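Local structure of beta-N-acetylhexosaminidase (Streptomyces plicatus, 1JAK) at residues V418-S423 with F463-G468; R422-D427 with H480-Y485; V487-Q492 with P507-T512. The protein catalyses the release of terminal N-acetylhexosamine units from beta-linked glycans, as a family 20 glycoside hydrolase using substrate-assisted catalysis. One frame throughout, in Å; residues are numbered along the deposited sequence.

In the fold
Contact 1 is buried and lies nearest the chain's centre of the three. Contacts 2 and 3 are partly buried and lie farther out. Contacts 1 and 2 share helix 420-424, which meets helix 465-474 in the first and the start of helix 482-490 in the second. Contact 3 uses a later part of that last helix, against the C-terminal loop. The chemistry changes along the way. Contact 1 rests on one arginine side chain donating to backbone oxygens, with a water between R465 O and S423 OG. Contact 2 is a stack of three aromatic rings. Contact 3 is apolar packing around A490, with an indole on one side, and one backbone bond. Q508 of contact 3 reaches back to Q421 of contact 1.

Contact 1: V418-S423 with F463-G468; sequences VEVQRS and FPRLPG
P464 meets V420 at the start of the second segment. Its CG lies 3.8 Å from V420 CG2, and the two side chains cross at about a right angle. The peptide bond before P464 is cis, where the chain passes from helix 455-462 to helix 465-474. R465 follows and carries most of the contact. Its CG is anti to its carbonyl carbon (chi1 -66°), and the chain then bends at chi3 (-63°). The aliphatic part runs past S423: R465 CB is 3.8 Å from S423 OG, and R465 CD is 3.9 Å from S423 CB. At the tip, R465 NH1 donates to V418 O at 2.9 Å. The bond is weak, with an N-H...O angle of 129°. V418 O sits at the guanidinium edge, near its plane. The stronger partner of NH1 is the backbone oxygen of M402, a residue of the inhibitor pocket. R465 thus lies between V418 and a pocket residue, consistent with a second-shell position. The backbone oxygen of R465 is also used. A water donates to R465 O at 2.7 Å and to S423 OG at 2.9 Å, joining S423 to the backbone of R465. S423 OG has a further partner in R397 O. The V418 side chain is about 10 Å from the bound inhibitor. Helix 420-424 lies in the connection between barrel strands 389-392 and 440-447. Here it packs on helix 465-474, which follows the last barrel strand. Helix 482-490 also touches V420, and W496 of helix 493-499 touches P464.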
loop_
_atom_site.group_PDB
_atom_site.type_symbol
_atom_site.label_atom_id
_atom_site.label_comp_id
_atom_site.label_asym_id
_atom_site.label_seq_id
_atom_site.Cartn_x
_atom_site.Cartn_y
_atom_site.Cartn_z
ATOM N N VAL A 418 8.248 5.086 16.897
ATOM C CA VAL A 418 6.967 4.433 16.688
ATOM C C VAL A 418 7.071 2.920 16.791
ATOM O O VAL A 418 7.407 2.243 15.820
ATOM C CB VAL A 418 6.390 4.818 15.304
ATOM C CG1 VAL A 418 5.019 4.181 15.102
ATOM C CG2 VAL A 418 6.291 6.340 15.192
ATOM N N GLU A 419 6.802 2.394 17.984
ATOM C CA GLU A 419 6.838 0.954 18.187
ATOM C C GLU A 419 5.585 0.332 17.586
ATOM O O GLU A 419 4.686 1.032 17.115
ATOM C CB GLU A 419 6.939 0.606 19.676
ATOM C CG GLU A 419 8.343 0.191 20.127
ATOM C CD GLU A 419 8.726 -1.224 19.697
ATOM O OE1 GLU A 419 7.950 -1.864 18.956
ATOM O OE2 GLU A 419 9.810 -1.698 20.106
ATOM N N VAL A 420 5.533 -0.990 17.608
ATOM C CA VAL A 420 4.413 -1.715 17.035
ATOM C C VAL A 420 3.054 -1.365 17.639
ATOM O O VAL A 420 2.087 -1.167 16.907
ATOM C CB VAL A 420 4.657 -3.227 17.137
ATOM C CG1 VAL A 420 3.531 -3.990 16.449
ATOM C CG2 VAL A 420 5.997 -3.565 16.496
ATOM N N GLN A 421 2.965 -1.274 18.961
ATOM C CA GLN A 421 1.677 -0.947 19.561
ATOM C C GLN A 421 1.181 0.432 19.148
ATOM O O GLN A 421 0.015 0.593 18.797
ATOM C CB GLN A 421 1.723 -1.039 21.092
ATOM C CG GLN A 421 0.382 -0.665 21.724
ATOM C CD GLN A 421 0.305 -0.932 23.216
ATOM O OE1 GLN A 421 1.283 -1.335 23.847
ATOM N NE2 GLN A 421 -0.870 -0.702 23.790
ATOM N N ARG A 422 2.059 1.431 19.173
ATOM C CA ARG A 422 1.644 2.778 18.794
ATOM C C ARG A 422 1.100 2.822 17.367
ATOM O O ARG A 422 0.111 3.498 17.086
ATOM C CB ARG A 422 2.811 3.768 18.917
ATOM C CG ARG A 422 2.397 5.209 18.614
ATOM C CD ARG A 422 3.566 6.179 18.684
ATOM N NE ARG A 422 3.128 7.563 18.504
ATOM C CZ ARG A 422 2.467 8.265 19.420
ATOM N NH1 ARG A 422 2.163 7.716 20.591
ATOM N NH2 ARG A 422 2.107 9.517 19.166
ATOM N N SER A 423 1.744 2.090 16.467
ATOM C CA SER A 423 1.323 2.067 15.073
ATOM C C SER A 423 -0.069 1.466 14.881
ATOM O O SER A 423 -0.811 1.875 13.991
ATOM C CB SER A 423 2.341 1.278 14.242
ATOM O OG SER A 423 2.010 1.308 12.866
ATOM N N PHE A 463 7.930 -4.438 8.091
ATOM C CA PHE A 463 7.439 -5.462 9.014
ATOM C C PHE A 463 8.056 -5.271 10.395
ATOM O O PHE A 463 9.255 -5.024 10.514
ATOM C CB PHE A 463 7.776 -6.860 8.484
ATOM C CG PHE A 463 7.041 -7.225 7.222
ATOM C CD1 PHE A 463 7.495 -6.789 5.980
ATOM C CD2 PHE A 463 5.886 -7.997 7.278
ATOM C CE1 PHE A 463 6.809 -7.119 4.811
ATOM C CE2 PHE A 463 5.191 -8.333 6.116
ATOM C CZ PHE A 463 5.655 -7.892 4.879
ATOM N N PRO A 464 7.279 -5.516 11.463
ATOM C CA PRO A 464 5.886 -5.970 11.537
ATOM C C PRO A 464 4.733 -4.963 11.592
ATOM O O PRO A 464 3.610 -5.351 11.911
ATOM C CB PRO A 464 5.906 -6.832 12.787
ATOM C CG PRO A 464 6.730 -5.967 13.708
ATOM C CD PRO A 464 7.875 -5.474 12.813
ATOM N N ARG A 465 4.974 -3.692 11.290
ATOM C CA ARG A 465 3.894 -2.709 11.356
ATOM C C ARG A 465 2.928 -2.718 10.167
ATOM O O ARG A 465 1.771 -2.311 10.301
ATOM C CB ARG A 465 4.480 -1.306 11.545
ATOM C CG ARG A 465 5.178 -1.123 12.894
ATOM C CD ARG A 465 5.903 0.221 12.999
ATOM N NE ARG A 465 6.976 0.335 12.013
ATOM C CZ ARG A 465 7.897 1.293 12.012
ATOM N NH1 ARG A 465 7.889 2.234 12.948
ATOM N NH2 ARG A 465 8.831 1.312 11.069
ATOM N N LEU A 466 3.394 -3.191 9.013
ATOM C CA LEU A 466 2.566 -3.226 7.806
ATOM C C LEU A 466 1.217 -3.943 7.973
ATOM O O LEU A 466 0.181 -3.428 7.550
ATOM C CB LEU A 466 3.352 -3.867 6.653
ATOM C CG LEU A 466 2.670 -3.891 5.282
ATOM C CD1 LEU A 466 2.563 -2.476 4.728
ATOM C CD2 LEU A 466 3.480 -4.769 4.335
ATOM N N PRO A 467 1.208 -5.141 8.581
ATOM C CA PRO A 467 -0.065 -5.855 8.758
ATOM C C PRO A 467 -1.051 -5.084 9.636
ATOM O O PRO A 467 -2.264 -5.134 9.421
ATOM C CB PRO A 467 0.356 -7.175 9.411
ATOM C CG PRO A 467 1.773 -7.358 8.958
ATOM C CD PRO A 467 2.339 -5.962 9.047
ATOM N N GLY A 468 -0.518 -4.376 10.627
ATOM C CA GLY A 468 -1.356 -3.615 11.537
ATOM C C GLY A 468 -2.153 -2.514 10.866
ATOM O O GLY A 468 -3.334 -2.329 11.161
HETATM O O HOH W 1 0.564 -1.151 12.476
#

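Contact 2: R422-D427 with H480-Y485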
loop_
_atom_site.group_PDB
_atom_site.type_symbol
_atom_site.label_atom_id
_atom_site.label_comp_id
_atom_site.label_asym_id
_atom_site.label_seq_id
_atom_site.Cartn_x
_atom_site.Cartn_y
_atom_site.Cartn_z
ATOM N N ARG A 422 2.059 1.431 19.173
ATOM C CA ARG A 422 1.644 2.778 18.794
ATOM C C ARG A 422 1.100 2.822 17.367
ATOM O O ARG A 422 0.111 3.498 17.086
ATOM C CB ARG A 422 2.811 3.768 18.917
ATOM C CG ARG A 422 2.397 5.209 18.614
ATOM C CD ARG A 422 3.566 6.179 18.684
ATOM N NE ARG A 422 3.128 7.563 18.504
ATOM C CZ ARG A 422 2.467 8.265 19.420
ATOM N NH1 ARG A 422 2.163 7.716 20.591
ATOM N NH2 ARG A 422 2.107 9.517 19.166
ATOM N N SER A 423 1.744 2.090 16.467
ATOM C CA SER A 423 1.323 2.067 15.073
ATOM C C SER A 423 -0.069 1.466 14.881
ATOM O O SER A 423 -0.811 1.875 13.991
ATOM C CB SER A 423 2.341 1.278 14.242
ATOM O OG SER A 423 2.010 1.308 12.866
ATOM N N TYR A 424 -0.419 0.512 15.737
ATOM C CA TYR A 424 -1.701 -0.193 15.657
ATOM C C TYR A 424 -2.829 0.325 16.543
ATOM O O TYR A 424 -3.994 0.338 16.141
ATOM C CB TYR A 424 -1.472 -1.672 16.005
ATOM C CG TYR A 424 -2.734 -2.506 16.137
ATOM C CD1 TYR A 424 -3.358 -3.043 15.013
ATOM C CD2 TYR A 424 -3.304 -2.753 17.390
ATOM C CE1 TYR A 424 -4.518 -3.809 15.125
ATOM C CE2 TYR A 424 -4.472 -3.518 17.516
ATOM C CZ TYR A 424 -5.069 -4.044 16.379
ATOM O OH TYR A 424 -6.207 -4.814 16.488
ATOM N N ASP A 425 -2.471 0.753 17.747
ATOM C CA ASP A 425 -3.444 1.169 18.746
ATOM C C ASP A 425 -4.209 2.486 18.612
ATOM O O ASP A 425 -4.071 3.380 19.447
ATOM C CB ASP A 425 -2.777 1.098 20.122
ATOM C CG ASP A 425 -3.725 0.628 21.206
ATOM O OD1 ASP A 425 -4.870 0.244 20.880
ATOM O OD2 ASP A 425 -3.314 0.634 22.386
ATOM N N TRP A 426 -5.025 2.592 17.570
ATOM C CA TRP A 426 -5.858 3.772 17.360
ATOM C C TRP A 426 -7.055 3.430 16.476
ATOM O O TRP A 426 -7.102 2.357 15.870
ATOM C CB TRP A 426 -5.052 4.946 16.775
ATOM C CG TRP A 426 -4.308 4.677 15.498
ATOM C CD1 TRP A 426 -3.193 3.904 15.342
ATOM C CD2 TRP A 426 -4.612 5.209 14.202
ATOM N NE1 TRP A 426 -2.781 3.925 14.029
ATOM C CE2 TRP A 426 -3.636 4.717 13.308
ATOM C CE3 TRP A 426 -5.614 6.055 13.709
ATOM C CZ2 TRP A 426 -3.633 5.041 11.947
ATOM C CZ3 TRP A 426 -5.612 6.379 12.356
ATOM C CH2 TRP A 426 -4.624 5.870 11.489
ATOM N N ASP A 427 -8.028 4.337 16.421
ATOM C CA ASP A 427 -9.250 4.133 15.646
ATOM C C ASP A 427 -9.418 5.245 14.612
ATOM O O ASP A 427 -9.612 6.407 14.969
ATOM C CB ASP A 427 -10.449 4.120 16.608
ATOM C CG ASP A 427 -11.781 3.900 15.905
ATOM O OD1 ASP A 427 -11.813 3.783 14.663
ATOM O OD2 ASP A 427 -12.809 3.846 16.616
ATOM N N HIS A 480 -10.825 -4.614 17.174
ATOM C CA HIS A 480 -9.584 -3.939 17.545
ATOM C C HIS A 480 -9.233 -4.093 19.020
ATOM O O HIS A 480 -10.010 -3.721 19.901
ATOM C CB HIS A 480 -9.669 -2.454 17.179
ATOM C CG HIS A 480 -8.381 -1.714 17.363
ATOM N ND1 HIS A 480 -7.956 -1.249 18.590
ATOM C CD2 HIS A 480 -7.407 -1.390 16.479
ATOM C CE1 HIS A 480 -6.776 -0.670 18.453
ATOM N NE2 HIS A 480 -6.420 -0.743 17.183
ATOM N N ASP A 481 -8.050 -4.644 19.278
ATOM C CA ASP A 481 -7.566 -4.863 20.637
ATOM C C ASP A 481 -6.110 -5.301 20.583
ATOM O O ASP A 481 -5.800 -6.370 20.062
ATOM C CB ASP A 481 -8.393 -5.945 21.333
ATOM C CG ASP A 481 -7.929 -6.203 22.751
ATOM O OD1 ASP A 481 -8.020 -5.274 23.582
ATOM O OD2 ASP A 481 -7.470 -7.330 23.033
ATOM N N TRP A 482 -5.220 -4.482 21.133
ATOM C CA TRP A 482 -3.798 -4.794 21.116
ATOM C C TRP A 482 -3.410 -6.120 21.764
ATOM O O TRP A 482 -2.664 -6.902 21.176
ATOM C CB TRP A 482 -2.998 -3.655 21.764
ATOM C CG TRP A 482 -1.560 -4.004 21.973
ATOM C CD1 TRP A 482 -0.938 -4.243 23.166
ATOM C CD2 TRP A 482 -0.574 -4.224 20.956
ATOM N NE1 TRP A 482 0.370 -4.603 22.956
ATOM C CE2 TRP A 482 0.621 -4.599 21.609
ATOM C CE3 TRP A 482 -0.586 -4.144 19.557
ATOM C CZ2 TRP A 482 1.798 -4.897 20.908
ATOM C CZ3 TRP A 482 0.584 -4.440 18.860
ATOM C CH2 TRP A 482 1.760 -4.812 19.540
ATOM N N ASP A 483 -3.908 -6.382 22.969
ATOM C CA ASP A 483 -3.551 -7.619 23.657
ATOM C C ASP A 483 -3.836 -8.885 22.860
ATOM O O ASP A 483 -3.072 -9.849 22.937
ATOM C CB ASP A 483 -4.240 -7.699 25.023
ATOM C CG ASP A 483 -3.666 -6.711 26.021
ATOM O OD1 ASP A 483 -2.479 -6.347 25.882
ATOM O OD2 ASP A 483 -4.394 -6.312 26.954
ATOM N N THR A 484 -4.926 -8.895 22.100
ATOM C CA THR A 484 -5.250 -10.074 21.305
ATOM C C THR A 484 -4.622 -9.982 19.916
ATOM O O THR A 484 -4.268 -10.998 19.324
ATOM C CB THR A 484 -6.780 -10.287 21.185
ATOM O OG1 THR A 484 -7.406 -9.097 20.699
ATOM C CG2 THR A 484 -7.369 -10.647 22.546
ATOM N N TYR A 485 -4.472 -8.764 19.404
ATOM C CA TYR A 485 -3.857 -8.578 18.093
ATOM C C TYR A 485 -2.394 -9.018 18.120
ATOM O O TYR A 485 -1.917 -9.667 17.187
ATOM C CB TYR A 485 -3.915 -7.108 17.656
ATOM C CG TYR A 485 -3.114 -6.838 16.395
ATOM C CD1 TYR A 485 -3.559 -7.295 15.153
ATOM C CD2 TYR A 485 -1.880 -6.190 16.453
ATOM C CE1 TYR A 485 -2.793 -7.118 14.000
ATOM C CE2 TYR A 485 -1.101 -6.008 15.302
ATOM C CZ TYR A 485 -1.565 -6.478 14.084
ATOM O OH TYR A 485 -0.800 -6.331 12.950
HETATM O O HOH W 2 -6.102 -1.859 22.141
#
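D425 and W482 have the nearest CA atoms, 6.4 Å apart, where helix 420-424 ends and helix 482-490 begins. Y424 fills the gap between the segments. Its CG is anti to its backbone N (chi1 173°), and its ring is sandwiched between H480 and Y485. Both pairs are offset stacks with planes 8° apart. The centroids of Y424 and H480 are 4.3 Å apart, and those of Y424 and Y485 are 3.9 Å apart. H480 NE2 lies over the rim of the Y424 ring and donates to Y424 O at 2.9 Å. This bond is nearly straight (177°) and fixes the turn of the imidazole. W426 N reaches the same oxygen from the opposite face of its plane, closing the inverse gamma turn centred on D425. D425 OD1 lies 3.2 Å from H480 CE1, at the ring edge, and would probably polarise the imidazole. D425 OD2 accepts from Q421 NE2. A water links D425 OD1 to W482 N. Y424 OH takes a weak bond from D481 N at 3.3 Å, and its stronger partner is E471. The edge of the W482 indole, through CE3, touches Y424 CD2 at 3.7 Å. D481 is the N-cap of helix 482-490, its OD2 accepting from T484 N. The aromatic cluster thus joins helix 420-424 to helix 482-490. Helix 465-474 adds L472, against W426 and H480, and E471, against Y485.

Contact 3: V487-Q492 with P507-T512; sequences VRLAAQ and PQVPWT
A490 and W511 bring their CA atoms within 4.1 Å, where the C-terminal loop passes A490 of helix 482-490. This is the tight part. A490 CB lies 3.1 Å from P510 O and 3.7 Å from V509 CG1. The methyl is small enough for the loop backbone to come this close. P510 is the centre of an inverse gamma turn. L489 CD2 meets V509 CG2 at 4.0 Å, the two side chains crossing at about a right angle. The CG of W511 is anti to its carbonyl carbon (chi1 -55°), and the indole folds back toward the helix. W511 CZ3 is 3.5 Å from L489 O, and W511 CE3 is 3.7 Å from A490 CA. One face of this indole holds V509 CG1 over its centre. W511 NE1 donates to S506 O. An alanine in place of W511 would probably uncover V509 and the L489-A490 backbone and leave S506 O without this donor. The looser side is at P510, whose exposed ring touches A490 CB, and at T512, the exposed C-terminal residue. T512 N donates to A490 O at 3.1 Å, nearly straight at 168°, from above the carbonyl plane. T512 OG1 also lies 3.7 Å from A491 CA. A water bridges T512 OG1 and V487 O. The terminal carboxylate forms a salt bridge with R15, near the other end of the chain. Helix 493-499 lies beside the indole through A493 and W496. V420 of helix 420-424 touches L489 and Q508, so that helix borders both segments.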
loop_
_atom_site.group_PDB
_atom_site.type_symbol
_atom_site.label_atom_id
_atom_site.label_comp_id
_atom_site.label_asym_id
_atom_site.label_seq_id
_atom_site.Cartn_x
_atom_site.Cartn_y
_atom_site.Cartn_z
ATOM N N VAL A 487 -1.032 -11.305 19.585
ATOM C CA VAL A 487 -0.898 -12.757 19.520
ATOM C C VAL A 487 -0.999 -13.198 18.064
ATOM O O VAL A 487 -0.284 -14.100 17.629
ATOM C CB VAL A 487 -1.992 -13.470 20.343
ATOM C CG1 VAL A 487 -1.895 -14.976 20.136
ATOM C CG2 VAL A 487 -1.831 -13.132 21.816
ATOM N N ARG A 488 -1.893 -12.559 17.316
ATOM C CA ARG A 488 -2.060 -12.881 15.904
ATOM C C ARG A 488 -0.836 -12.400 15.127
ATOM O O ARG A 488 -0.432 -13.024 14.143
ATOM C CB ARG A 488 -3.341 -12.236 15.360
ATOM C CG ARG A 488 -4.612 -12.899 15.895
ATOM C CD ARG A 488 -5.885 -12.370 15.237
ATOM N NE ARG A 488 -6.307 -11.072 15.763
ATOM C CZ ARG A 488 -6.287 -9.938 15.068
ATOM N NH1 ARG A 488 -5.861 -9.932 13.811
ATOM N NH2 ARG A 488 -6.707 -8.809 15.627
ATOM N N LEU A 489 -0.240 -11.298 15.572
ATOM C CA LEU A 489 0.952 -10.778 14.908
ATOM C C LEU A 489 2.139 -11.677 15.241
ATOM O O LEU A 489 2.958 -11.987 14.377
ATOM C CB LEU A 489 1.245 -9.340 15.361
ATOM C CG LEU A 489 2.417 -8.640 14.660
ATOM C CD1 LEU A 489 2.136 -8.529 13.163
ATOM C CD2 LEU A 489 2.618 -7.250 15.260
ATOM N N ALA A 490 2.227 -12.102 16.497
ATOM C CA ALA A 490 3.315 -12.972 16.930
ATOM C C ALA A 490 3.343 -14.250 16.099
ATOM O O ALA A 490 4.411 -14.788 15.802
ATOM C CB ALA A 490 3.149 -13.324 18.405
ATOM N N ALA A 491 2.160 -14.721 15.722
ATOM C CA ALA A 491 2.020 -15.946 14.946
ATOM C C ALA A 491 2.623 -15.865 13.548
ATOM O O ALA A 491 2.867 -16.894 12.916
ATOM C CB ALA A 491 0.550 -16.323 14.850
ATOM N N GLN A 492 2.867 -14.649 13.067
ATOM C CA GLN A 492 3.430 -14.471 11.730
ATOM C C GLN A 492 4.919 -14.800 11.645
ATOM O O GLN A 492 5.425 -15.095 10.566
ATOM C CB GLN A 492 3.222 -13.029 11.250
ATOM C CG GLN A 492 1.790 -12.515 11.326
ATOM C CD GLN A 492 0.800 -13.389 10.582
ATOM O OE1 GLN A 492 1.017 -13.754 9.426
ATOM N NE2 GLN A 492 -0.303 -13.720 11.240
ATOM N N PRO A 507 10.015 -6.129 21.127
ATOM C CA PRO A 507 9.852 -6.758 22.439
ATOM C C PRO A 507 8.403 -6.692 22.928
ATOM O O PRO A 507 8.040 -7.359 23.899
ATOM C CB PRO A 507 10.815 -5.961 23.322
ATOM C CG PRO A 507 10.804 -4.602 22.686
ATOM C CD PRO A 507 10.868 -4.931 21.215
ATOM N N GLN A 508 7.580 -5.892 22.252
ATOM C CA GLN A 508 6.171 -5.749 22.624
ATOM C C GLN A 508 5.332 -6.921 22.126
ATOM O O GLN A 508 4.187 -7.095 22.541
ATOM C CB GLN A 508 5.573 -4.469 22.031
ATOM C CG GLN A 508 6.316 -3.179 22.333
ATOM C CD GLN A 508 5.582 -1.971 21.779
ATOM O OE1 GLN A 508 5.014 -2.029 20.688
ATOM N NE2 GLN A 508 5.595 -0.867 22.525
ATOM N N VAL A 509 5.906 -7.716 21.231
ATOM C CA VAL A 509 5.203 -8.850 20.637
ATOM C C VAL A 509 5.775 -10.189 21.104
ATOM O O VAL A 509 6.981 -10.411 21.038
ATOM C CB VAL A 509 5.291 -8.774 19.098
ATOM C CG1 VAL A 509 4.525 -9.924 18.466
ATOM C CG2 VAL A 509 4.751 -7.433 18.616
ATOM N N PRO A 510 4.905 -11.103 21.575
ATOM C CA PRO A 510 5.322 -12.426 22.056
ATOM C C PRO A 510 5.514 -13.426 20.918
ATOM O O PRO A 510 4.805 -14.429 20.834
ATOM C CB PRO A 510 4.178 -12.815 22.983
ATOM C CG PRO A 510 2.993 -12.278 22.255
ATOM C CD PRO A 510 3.461 -10.901 21.791
ATOM N N TRP A 511 6.491 -13.143 20.062
ATOM C CA TRP A 511 6.803 -13.958 18.890
ATOM C C TRP A 511 6.747 -15.472 19.058
ATOM O O TRP A 511 7.297 -16.025 20.008
ATOM C CB TRP A 511 8.176 -13.560 18.348
ATOM C CG TRP A 511 8.257 -12.103 18.050
ATOM C CD1 TRP A 511 8.944 -11.155 18.753
ATOM C CD2 TRP A 511 7.571 -11.410 17.003
ATOM N NE1 TRP A 511 8.729 -9.912 18.208
ATOM C CE2 TRP A 511 7.888 -10.039 17.133
ATOM C CE3 TRP A 511 6.716 -11.813 15.968
ATOM C CZ2 TRP A 511 7.379 -9.067 16.267
ATOM C CZ3 TRP A 511 6.209 -10.847 15.106
ATOM C CH2 TRP A 511 6.544 -9.488 15.261
ATOM N N THR A 512 6.081 -16.129 18.110
ATOM C CA THR A 512 5.938 -17.582 18.110
ATOM C C THR A 512 7.151 -18.206 17.425
ATOM O O THR A 512 7.886 -17.461 16.742
ATOM C CB THR A 512 4.660 -18.014 17.342
ATOM O OG1 THR A 512 3.507 -17.438 17.968
ATOM C CG2 THR A 512 4.521 -19.531 17.336
ATOM O OXT THR A 512 7.344 -19.433 17.567
HETATM O O HOH W 3 1.063 -16.298 18.708
#